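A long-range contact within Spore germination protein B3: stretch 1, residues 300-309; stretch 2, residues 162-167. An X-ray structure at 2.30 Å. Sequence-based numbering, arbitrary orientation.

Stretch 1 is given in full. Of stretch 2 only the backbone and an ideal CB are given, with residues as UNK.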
# COMPACT_ATOMS: atom_id res chain seq x y z
N LYS A 300 -8.66 -11.24 6.73
CA LYS A 300 -7.98 -12.42 7.27
C LYS A 300 -6.46 -12.40 7.05
O LYS A 300 -5.86 -13.42 6.70
CB LYS A 300 -8.58 -13.71 6.68
CG LYS A 300 -10.08 -13.87 6.91
CD LYS A 300 -10.59 -15.17 6.29
CE LYS A 300 -12.07 -15.37 6.52
NZ LYS A 300 -12.60 -16.58 5.84
N THR A 301 -5.85 -11.24 7.26
CA THR A 301 -4.40 -11.15 7.21
C THR A 301 -3.87 -10.02 8.08
O THR A 301 -4.58 -9.06 8.40
CB THR A 301 -3.89 -11.00 5.76
OG1 THR A 301 -2.53 -11.43 5.69
CG2 THR A 301 -4.01 -9.55 5.26
N ASP A 302 -2.61 -10.17 8.49
CA ASP A 302 -1.89 -9.23 9.33
C ASP A 302 -0.90 -8.48 8.43
O ASP A 302 0.16 -9.02 8.11
CB ASP A 302 -1.18 -9.99 10.46
CG ASP A 302 0.01 -9.22 11.07
OD1 ASP A 302 0.05 -7.97 10.98
OD2 ASP A 302 0.90 -9.88 11.65
N PRO A 303 -1.25 -7.25 8.00
CA PRO A 303 -0.39 -6.47 7.13
C PRO A 303 0.46 -5.45 7.89
O PRO A 303 0.98 -4.51 7.28
CB PRO A 303 -1.39 -5.75 6.24
CG PRO A 303 -2.58 -5.50 7.15
CD PRO A 303 -2.52 -6.53 8.26
N VAL A 304 0.60 -5.62 9.20
CA VAL A 304 1.32 -4.64 10.02
C VAL A 304 2.42 -5.29 10.88
O VAL A 304 2.84 -4.73 11.89
CB VAL A 304 0.34 -3.83 10.90
CG1 VAL A 304 -0.46 -2.88 10.03
CG2 VAL A 304 -0.56 -4.75 11.70
N PHE A 305 2.87 -6.46 10.45
CA PHE A 305 4.01 -7.15 11.05
C PHE A 305 3.85 -7.46 12.55
O PHE A 305 4.84 -7.47 13.29
CB PHE A 305 5.28 -6.32 10.77
CG PHE A 305 5.45 -5.97 9.32
CD1 PHE A 305 4.96 -4.78 8.81
CD2 PHE A 305 6.08 -6.85 8.45
CE1 PHE A 305 5.09 -4.47 7.47
CE2 PHE A 305 6.21 -6.55 7.11
CZ PHE A 305 5.72 -5.35 6.62
N LEU A 306 2.62 -7.72 12.99
CA LEU A 306 2.39 -8.16 14.37
C LEU A 306 3.14 -9.47 14.61
O LEU A 306 3.61 -9.72 15.72
CB LEU A 306 0.90 -8.36 14.69
CG LEU A 306 0.04 -7.19 15.18
CD1 LEU A 306 0.68 -6.46 16.36
CD2 LEU A 306 -0.25 -6.22 14.08
N SER A 307 3.23 -10.30 13.57
CA SER A 307 3.98 -11.55 13.62
C SER A 307 5.39 -11.39 14.18
O SER A 307 5.87 -12.24 14.93
CB SER A 307 4.09 -12.14 12.21
OG SER A 307 4.64 -11.18 11.32
N ASP A 308 6.06 -10.29 13.83
CA ASP A 308 7.43 -10.05 14.27
C ASP A 308 7.57 -9.94 15.78
O ASP A 308 8.60 -10.32 16.34
CB ASP A 308 8.00 -8.79 13.60
CG ASP A 308 8.29 -9.00 12.12
OD1 ASP A 308 8.43 -10.16 11.69
OD2 ASP A 308 8.38 -7.98 11.39
N HIS A 309 6.54 -9.45 16.45
CA HIS A 309 6.59 -9.29 17.91
C HIS A 309 6.54 -10.63 18.64
O HIS A 309 7.19 -10.77 19.68
CB HIS A 309 5.48 -8.35 18.38
CG HIS A 309 5.66 -6.94 17.92
ND1 HIS A 309 6.44 -6.04 18.60
CD2 HIS A 309 5.21 -6.30 16.82
CE1 HIS A 309 6.44 -4.88 17.95
NE2 HIS A 309 5.70 -5.02 16.87
N UNK A 162 7.23 -13.58 2.23
CA UNK A 162 5.91 -14.03 2.66
C UNK A 162 5.17 -13.14 3.65
O UNK A 162 4.43 -13.62 4.50
CB UNK A 162 6.05 -15.42 3.28
N UNK A 163 5.36 -11.83 3.53
CA UNK A 163 4.67 -10.87 4.40
C UNK A 163 3.51 -10.22 3.70
O UNK A 163 3.58 -9.92 2.51
CB UNK A 163 5.64 -9.79 4.89
N UNK A 164 2.42 -10.04 4.45
CA UNK A 164 1.33 -9.17 4.03
C UNK A 164 1.77 -7.77 4.43
O UNK A 164 2.51 -7.60 5.40
CB UNK A 164 -0.01 -9.56 4.66
N UNK A 165 1.31 -6.76 3.71
CA UNK A 165 1.71 -5.38 4.00
C UNK A 165 0.75 -4.37 3.39
O UNK A 165 -0.12 -4.71 2.59
CB UNK A 165 3.13 -5.12 3.48
N UNK A 166 0.93 -3.12 3.81
CA UNK A 166 0.11 -2.03 3.31
C UNK A 166 0.89 -1.21 2.29
O UNK A 166 2.11 -1.12 2.34
CB UNK A 166 -0.37 -1.14 4.46
N UNK A 167 0.15 -0.60 1.37
CA UNK A 167 0.68 0.28 0.36
C UNK A 167 -0.22 1.52 0.32
O UNK A 167 -1.44 1.38 0.26
CB UNK A 167 0.76 -0.41 -1.00

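At position 162 the evidence is in the backbone: phi/psi is 77/33, and positive phi by itself favours glycine. The ideal CB has nothing of stretch 1 within 5.5 Å, so the contact imposes no choice. The residue is Gly-162.

Position 163 points its CA-to-CB bond toward stretch 1, and its ideal CB lies 4.0 Å from CE2 of Phe-305. Farther out, and to one side of that ring, stand the hydroxyl of Ser-307 and the carboxylate of Asp-308, an acceptor. A long side chain with an apolar body and a donor at its tip would suit; tyrosine, lysine or arginine are all reasonable. The deposited residue is Tyr-163, with chi1 at -76° (m). Its CD1 comes within 3.5 Å of Phe-305 CD2; the two rings meet obliquely, planes at 43° and centroids 5.4 Å apart. The tip donates a hydrogen bond from Tyr-163 OH to Asp-308 OD1 at 3.1 Å. Ser-307 OG lies at the ring edge, 3.9 Å from Tyr-163 CE1.

Position 164 also points toward stretch 1, but here space is short: its ideal CB is 3.3 Å from Thr-301 OG1, 3.5 Å from Asp-302 O and 4.0 Å from Pro-303 CA. A small residue is indicated, and the nearby hydroxyl favours serine over alanine, with cysteine or threonine less certain. Ser-164 is found, and its OG donates a short hydrogen bond of 2.6 Å to Thr-301 OG1. Ser-164 O accepts a CA-H...O contact from Pro-303 CA (3.6 Å) and lies over one face of the Phe-305 ring. A water donates to both Ser-164 O and Asp-302 O and accepts from Phe-305 N, tying the two backbones together.

At position 165 the CA-to-CB bond points away overall, yet the ideal CB is 4.1 Å from Phe-305 CZ. Because the bond points away, stretch 1 limits the side chain little beyond CB, and many residues would fit. Tyr-165 has chi1 58° (p), and its CA makes a CA-H...O contact of 3.5 Å with Pro-303 O.

At position 166 CB points sideways, 4.6 Å from Pro-303 O, with the apolar surfaces of Pro-303 and Val-304 within reach of a medium-sized apolar chain. Leucine, isoleucine or methionine would suit. Leu-166 places CD2 3.8 Å from Pro-303 CB and CD1 4.1 Å from Val-304 CG1. A second water bridges its N to Pro-303 O.

Position 167 has extended angles (-134/131) and an ideal CB beyond reach of stretch 1, which leaves the choice open; beta-branched residues suit a strand. It is Ile-167.

Stretch 2 162-167: GYSYLI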
# COMPACT_ATOMS: atom_id res chain seq x y z
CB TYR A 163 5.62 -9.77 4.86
CG TYR A 163 6.57 -10.20 5.94
CD1 TYR A 163 6.20 -10.15 7.28
CD2 TYR A 163 7.83 -10.67 5.63
CE1 TYR A 163 7.07 -10.55 8.28
CE2 TYR A 163 8.70 -11.06 6.61
CZ TYR A 163 8.32 -11.01 7.93
OH TYR A 163 9.20 -11.40 8.91
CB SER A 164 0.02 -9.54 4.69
OG SER A 164 -0.49 -10.78 4.21
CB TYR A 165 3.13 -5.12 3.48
CG TYR A 165 3.31 -5.36 2.00
CD1 TYR A 165 3.58 -6.63 1.51
CD2 TYR A 165 3.20 -4.31 1.09
CE1 TYR A 165 3.74 -6.86 0.15
CE2 TYR A 165 3.36 -4.53 -0.27
CZ TYR A 165 3.63 -5.80 -0.73
OH TYR A 165 3.79 -6.03 -2.08
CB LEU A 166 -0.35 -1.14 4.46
CG LEU A 166 -1.22 -1.78 5.56
CD1 LEU A 166 -1.50 -0.77 6.68
CD2 LEU A 166 -2.52 -2.34 5.00
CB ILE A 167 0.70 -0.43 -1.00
CG1 ILE A 167 1.17 0.52 -2.10
CG2 ILE A 167 -0.67 -0.97 -1.32
CD1 ILE A 167 1.36 -0.19 -3.45
O HOH W 1 2.66 -8.06 8.14
O HOH W 2 2.46 -2.40 6.46
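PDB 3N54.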